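Side-chain contacts in putative mandelate racemase (Salmonella typhimurium, PDB 2O56), which binds magnesium and is probably a hydro-lyase (dehydratase) of the mandelate racemase branch of the enolase superfamily: residues W279-F284 and S291-D296; P283-G288 and H314-T319. All blocks are in the same frame, centred on the assembly; numbering follows the deposited sequence.

Interaction 1 (W279-F284 and S291-D296)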
loop_
_atom_site.group_PDB
_atom_site.type_symbol
_atom_site.label_atom_id
_atom_site.label_comp_id
_atom_site.label_asym_id
_atom_site.label_seq_id
_atom_site.Cartn_x
_atom_site.Cartn_y
_atom_site.Cartn_z
ATOM N N TRP A 279 -0.476 2.115 -22.539
ATOM C CA TRP A 279 0.571 1.906 -21.544
ATOM C C TRP A 279 1.033 3.224 -20.871
ATOM O O TRP A 279 1.286 3.268 -19.660
ATOM C CB TRP A 279 1.749 1.171 -22.174
ATOM C CG TRP A 279 1.428 -0.238 -22.591
ATOM C CD1 TRP A 279 1.654 -1.389 -21.863
ATOM C CD2 TRP A 279 0.864 -0.665 -23.844
ATOM N NE1 TRP A 279 1.267 -2.501 -22.596
ATOM C CE2 TRP A 279 0.772 -2.089 -23.806
ATOM C CE3 TRP A 279 0.436 0.011 -25.001
ATOM C CZ2 TRP A 279 0.248 -2.844 -24.871
ATOM C CZ3 TRP A 279 -0.095 -0.739 -26.049
ATOM C CH2 TRP A 279 -0.169 -2.156 -25.981
ATOM N N GLY A 280 1.110 4.296 -21.649
ATOM C CA GLY A 280 1.599 5.568 -21.118
ATOM C C GLY A 280 0.576 6.218 -20.211
ATOM O O GLY A 280 0.925 6.892 -19.232
ATOM N N TYR A 281 -0.700 6.036 -20.544
ATOM C CA TYR A 281 -1.768 6.542 -19.690
ATOM C C TYR A 281 -2.002 5.733 -18.431
ATOM O O TYR A 281 -2.375 6.293 -17.395
ATOM C CB TYR A 281 -3.067 6.769 -20.475
ATOM C CG TYR A 281 -2.926 7.963 -21.363
ATOM C CD1 TYR A 281 -3.319 9.229 -20.915
ATOM C CD2 TYR A 281 -2.353 7.847 -22.636
ATOM C CE1 TYR A 281 -3.167 10.327 -21.707
ATOM C CE2 TYR A 281 -2.193 8.958 -23.447
ATOM C CZ TYR A 281 -2.616 10.195 -22.970
ATOM O OH TYR A 281 -2.468 11.331 -23.744
ATOM N N ARG A 282 -1.772 4.421 -18.511
ATOM C CA ARG A 282 -2.043 3.539 -17.384
ATOM C C ARG A 282 -1.693 4.073 -15.974
ATOM O O ARG A 282 -2.575 4.107 -15.110
ATOM C CB ARG A 282 -1.460 2.140 -17.613
ATOM C CG ARG A 282 -1.772 1.190 -16.480
ATOM C CD ARG A 282 -0.739 0.060 -16.323
ATOM N NE ARG A 282 0.603 0.600 -16.096
ATOM C CZ ARG A 282 1.067 0.985 -14.904
ATOM N NH1 ARG A 282 0.323 0.875 -13.808
ATOM N NH2 ARG A 282 2.284 1.482 -14.810
ATOM N N PRO A 283 -0.426 4.503 -15.741
ATOM C CA PRO A 283 -0.072 4.951 -14.378
ATOM C C PRO A 283 -0.794 6.200 -13.910
ATOM O O PRO A 283 -1.049 6.355 -12.711
ATOM C CB PRO A 283 1.410 5.281 -14.491
ATOM C CG PRO A 283 1.617 5.557 -15.938
ATOM C CD PRO A 283 0.746 4.590 -16.636
ATOM N N PHE A 284 -1.119 7.088 -14.840
ATOM C CA PHE A 284 -1.927 8.287 -14.520
ATOM C C PHE A 284 -3.384 7.967 -14.218
ATOM O O PHE A 284 -4.085 8.714 -13.505
ATOM C CB PHE A 284 -1.827 9.274 -15.681
ATOM C CG PHE A 284 -0.440 9.736 -15.924
ATOM C CD1 PHE A 284 0.102 10.758 -15.146
ATOM C CD2 PHE A 284 0.357 9.111 -16.867
ATOM C CE1 PHE A 284 1.421 11.180 -15.327
ATOM C CE2 PHE A 284 1.686 9.514 -17.052
ATOM C CZ PHE A 284 2.211 10.566 -16.281
ATOM N N SER A 291 -7.522 14.580 -14.455
ATOM C CA SER A 291 -8.968 14.628 -14.616
ATOM C C SER A 291 -9.344 14.658 -16.089
ATOM O O SER A 291 -10.390 14.146 -16.481
ATOM C CB SER A 291 -9.546 15.895 -13.943
ATOM O OG SER A 291 -9.418 15.827 -12.534
ATOM N N VAL A 292 -8.504 15.309 -16.889
ATOM C CA VAL A 292 -8.733 15.463 -18.333
ATOM C C VAL A 292 -7.504 14.921 -19.058
ATOM O O VAL A 292 -6.388 15.274 -18.703
ATOM C CB VAL A 292 -8.946 16.957 -18.719
ATOM C CG1 VAL A 292 -8.989 17.164 -20.271
ATOM C CG2 VAL A 292 -10.218 17.495 -18.078
ATOM N N ILE A 293 -7.715 14.056 -20.054
ATOM C CA ILE A 293 -6.604 13.538 -20.849
ATOM C C ILE A 293 -6.568 14.164 -22.244
ATOM O O ILE A 293 -7.613 14.480 -22.828
ATOM C CB ILE A 293 -6.571 11.989 -20.892
ATOM C CG1 ILE A 293 -7.812 11.440 -21.587
ATOM C CG2 ILE A 293 -6.421 11.407 -19.449
ATOM C CD1 ILE A 293 -7.588 10.047 -22.160
ATOM N N GLN A 294 -5.358 14.370 -22.758
ATOM C CA GLN A 294 -5.168 15.145 -23.975
ATOM C C GLN A 294 -4.282 14.459 -25.003
ATOM O O GLN A 294 -3.309 15.068 -25.463
ATOM C CB GLN A 294 -4.588 16.525 -23.655
ATOM C CG GLN A 294 -5.341 17.259 -22.554
ATOM C CD GLN A 294 -4.644 18.527 -22.138
ATOM O OE1 GLN A 294 -3.510 18.499 -21.705
ATOM N NE2 GLN A 294 -5.320 19.649 -22.282
ATOM N N PRO A 295 -4.623 13.207 -25.391
ATOM C CA PRO A 295 -3.789 12.587 -26.397
ATOM C C PRO A 295 -3.921 13.344 -27.706
ATOM O O PRO A 295 -4.999 13.841 -28.038
ATOM C CB PRO A 295 -4.357 11.155 -26.523
ATOM C CG PRO A 295 -5.784 11.259 -26.014
ATOM C CD PRO A 295 -5.765 12.357 -24.989
ATOM N N ASP A 296 -2.805 13.460 -28.409
ATOM C CA ASP A 296 -2.776 13.961 -29.783
ATOM C C ASP A 296 -2.855 12.722 -30.680
ATOM O O ASP A 296 -2.036 11.829 -30.552
ATOM C CB ASP A 296 -1.443 14.713 -29.971
ATOM C CG ASP A 296 -1.311 15.397 -31.340
ATOM O OD1 ASP A 296 -1.484 14.738 -32.375
ATOM O OD2 ASP A 296 -0.982 16.600 -31.379
#
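Y281 on the kinked helix 277-286 faces I293 on the short strand 292-293, their CA atoms 8.6 Å apart, and the tyrosine side chain spans the gap between the two backbones. Its CB leaves the helix toward the strand, and with CG anti to the carbonyl carbon (chi1 -72°) the ring reaches across to I293 with its CE1 side and to P295 with its hydroxyl end. The ring meets I293 obliquely: Y281 CE1 lies 3.9 Å from I293 CB, and I293 CG2 touches both CD1 and CE1. Farther out, the P295 side chain crosses that of Y281 at about a right angle, with Y281 CZ 4.1 Å from P295 CB. The hydroxyl nestles against the proline backbone, OH of Y281 being 3.2 Å from CA of P295. Y281 OH is also 3.3 Å from P295 N, but this tertiary amide nitrogen has no hydrogen to share, so the approach is packing; the polar partner of the hydroxyl is G272 O, through a weak hydrogen bond. Q294 turns its CB away from the helix, and its side-chain NE2 is hydrogen-bonded to Q321 OE1 and to OE1 of E247, a magnesium ligand. Helix 277-286 links parallel strands 269-271 and 292-293 as a beta-alpha-beta unit of the C-terminal TIM-barrel-like domain, and I309 of helix 302-314 touches both Y281 and I293.

Interaction 2 (P283-G288 and H314-T319)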
loop_
_atom_site.group_PDB
_atom_site.type_symbol
_atom_site.label_atom_id
_atom_site.label_comp_id
_atom_site.label_asym_id
_atom_site.label_seq_id
_atom_site.Cartn_x
_atom_site.Cartn_y
_atom_site.Cartn_z
ATOM N N PRO A 283 -0.426 4.503 -15.741
ATOM C CA PRO A 283 -0.072 4.951 -14.378
ATOM C C PRO A 283 -0.794 6.200 -13.910
ATOM O O PRO A 283 -1.049 6.355 -12.711
ATOM C CB PRO A 283 1.410 5.281 -14.491
ATOM C CG PRO A 283 1.617 5.557 -15.938
ATOM C CD PRO A 283 0.746 4.590 -16.636
ATOM N N PHE A 284 -1.119 7.088 -14.840
ATOM C CA PHE A 284 -1.927 8.287 -14.520
ATOM C C PHE A 284 -3.384 7.967 -14.218
ATOM O O PHE A 284 -4.085 8.714 -13.505
ATOM C CB PHE A 284 -1.827 9.274 -15.681
ATOM C CG PHE A 284 -0.440 9.736 -15.924
ATOM C CD1 PHE A 284 0.102 10.758 -15.146
ATOM C CD2 PHE A 284 0.357 9.111 -16.867
ATOM C CE1 PHE A 284 1.421 11.180 -15.327
ATOM C CE2 PHE A 284 1.686 9.514 -17.052
ATOM C CZ PHE A 284 2.211 10.566 -16.281
ATOM N N LEU A 285 -3.860 6.868 -14.780
ATOM C CA LEU A 285 -5.226 6.425 -14.490
ATOM C C LEU A 285 -5.249 5.753 -13.130
ATOM O O LEU A 285 -6.129 6.017 -12.319
ATOM C CB LEU A 285 -5.742 5.473 -15.572
ATOM C CG LEU A 285 -5.816 6.047 -16.988
ATOM C CD1 LEU A 285 -6.218 4.939 -17.932
ATOM C CD2 LEU A 285 -6.808 7.147 -17.059
ATOM N N GLU A 286 -4.255 4.908 -12.883
ATOM C CA GLU A 286 -4.147 4.195 -11.616
ATOM C C GLU A 286 -3.834 5.092 -10.429
ATOM O O GLU A 286 -4.300 4.830 -9.333
ATOM C CB GLU A 286 -3.149 3.039 -11.730
ATOM C CG GLU A 286 -3.700 1.902 -12.597
ATOM C CD GLU A 286 -2.777 0.704 -12.672
ATOM O OE1 GLU A 286 -1.856 0.583 -11.835
ATOM O OE2 GLU A 286 -2.968 -0.119 -13.584
ATOM N N ASN A 287 -3.072 6.157 -10.647
ATOM C CA ASN A 287 -2.693 7.026 -9.549
ATOM C C ASN A 287 -3.663 8.193 -9.322
ATOM O O ASN A 287 -3.518 8.944 -8.369
ATOM C CB ASN A 287 -1.198 7.448 -9.608
ATOM C CG ASN A 287 -0.897 8.609 -10.589
ATOM O OD1 ASN A 287 -1.772 9.155 -11.238
ATOM N ND2 ASN A 287 0.379 8.979 -10.673
ATOM N N GLY A 288 -4.648 8.331 -10.203
ATOM C CA GLY A 288 -5.729 9.326 -10.022
ATOM C C GLY A 288 -5.299 10.768 -10.198
ATOM O O GLY A 288 -6.004 11.690 -9.760
ATOM N N HIS A 314 -12.394 6.230 -19.580
ATOM C CA HIS A 314 -13.800 6.364 -19.178
ATOM C C HIS A 314 -14.106 5.577 -17.900
ATOM O O HIS A 314 -14.891 6.030 -17.062
ATOM C CB HIS A 314 -14.711 5.951 -20.349
ATOM C CG HIS A 314 -16.164 6.325 -20.181
ATOM N ND1 HIS A 314 -16.582 7.586 -19.805
ATOM C CD2 HIS A 314 -17.295 5.607 -20.395
ATOM C CE1 HIS A 314 -17.907 7.620 -19.780
ATOM N NE2 HIS A 314 -18.365 6.432 -20.134
ATOM N N VAL A 315 -13.433 4.437 -17.713
ATOM C CA VAL A 315 -13.513 3.665 -16.454
ATOM C C VAL A 315 -13.139 4.473 -15.200
ATOM O O VAL A 315 -13.592 4.172 -14.090
ATOM C CB VAL A 315 -12.645 2.401 -16.562
ATOM C CG1 VAL A 315 -12.810 1.480 -15.342
ATOM C CG2 VAL A 315 -12.995 1.685 -17.864
ATOM N N TYR A 316 -12.300 5.487 -15.388
ATOM C CA TYR A 316 -11.729 6.256 -14.279
ATOM C C TYR A 316 -12.285 7.663 -14.349
ATOM O O TYR A 316 -11.723 8.588 -13.769
ATOM C CB TYR A 316 -10.196 6.310 -14.393
ATOM C CG TYR A 316 -9.550 4.930 -14.337
ATOM C CD1 TYR A 316 -9.160 4.380 -13.129
ATOM C CD2 TYR A 316 -9.375 4.179 -15.496
ATOM C CE1 TYR A 316 -8.593 3.112 -13.076
ATOM C CE2 TYR A 316 -8.801 2.902 -15.462
ATOM C CZ TYR A 316 -8.412 2.384 -14.244
ATOM O OH TYR A 316 -7.830 1.142 -14.174
ATOM N N ASP A 317 -13.391 7.812 -15.074
ATOM C CA ASP A 317 -14.118 9.075 -15.151
ATOM C C ASP A 317 -13.269 10.211 -15.707
ATOM O O ASP A 317 -13.364 11.347 -15.227
ATOM C CB ASP A 317 -14.639 9.478 -13.766
ATOM C CG ASP A 317 -15.950 8.804 -13.406
ATOM O OD1 ASP A 317 -16.269 7.749 -13.993
ATOM O OD2 ASP A 317 -16.662 9.333 -12.524
ATOM N N LYS A 318 -12.438 9.924 -16.705
ATOM C CA LYS A 318 -11.718 11.012 -17.381
ATOM C C LYS A 318 -12.499 11.478 -18.578
ATOM O O LYS A 318 -13.239 10.715 -19.218
ATOM C CB LYS A 318 -10.263 10.679 -17.772
ATOM C CG LYS A 318 -9.492 9.815 -16.774
ATOM C CD LYS A 318 -9.243 10.540 -15.491
ATOM C CE LYS A 318 -8.564 9.642 -14.482
ATOM N NZ LYS A 318 -8.949 10.064 -13.094
ATOM N N THR A 319 -12.381 12.768 -18.844
ATOM C CA THR A 319 -12.906 13.321 -20.075
ATOM C C THR A 319 -11.733 13.728 -20.963
ATOM O O THR A 319 -10.585 13.752 -20.518
ATOM C CB THR A 319 -13.830 14.503 -19.817
ATOM O OG1 THR A 319 -13.134 15.472 -19.032
ATOM C CG2 THR A 319 -15.051 14.045 -19.077
HETATM O O HOH W 1 -7.958 7.670 -11.896
#
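The Y316 ring has L285 CB over one face and V315 CG1 over the opposite one, both offset toward the rim, while L285 O comes within 3.5 Å of Y316 CD1. The L285 contact is a CH-pi interaction: CB stands 3.9 Å from the Y316 ring centroid and 13° off the ring normal. L285 CD1 reaches the same ring near CD2 and CE2, and the two side chains run about at right angles. The other leucine methyl turns to the lysine, L285 CD2 lying 3.8 Å from K318 CG and close to CE as well, so the two branches of L285 are divided between the ring and the lysine chain. The main polar partner of K318 NZ is L290 O. The lysine chain bends at chi2 (-67°), and its NZ also makes a weak hydrogen bond to Y316 O at 3.2 Å. A water bridges the two segments, accepting from K318 NZ at 2.9 Å and donating to L285 O, though it sits so close to that oxygen that the length of this leg is doubtful. The phenol hydroxyl of Y316 is hydrogen-bonded to E286 of a neighbouring subunit, and E286 here is bonded to Y316 of that same subunit, a reciprocal pair across the interface. D317, with positive phi, is the C-prime residue of a Schellman motif that ends helix 302-314; Y316 and K318 flank it and face the last turn of helix 277-286. M312 and A313 of helix 302-314 also pack on L285, and the segment then runs on into strand 319-320.

In the fold
From the N terminus, the chain passes along helix 277-286, which supplies the first segment of both interactions; they share P283 and F284. Interaction 1 closes first, a short loop bringing the chain back to strand 292-293. Interaction 2 closes later, after helix 302-314, so its second segment lies beyond that of interaction 1 and the two spans overlap without either containing the other. Their centres are about 8 Å apart. The second segments meet as neighbouring parallel strands, with I293 N 2.9 Å from T319 O in a probable hydrogen bond. Together they tie one barrel helix to its own following strand and to the turn after the next helix.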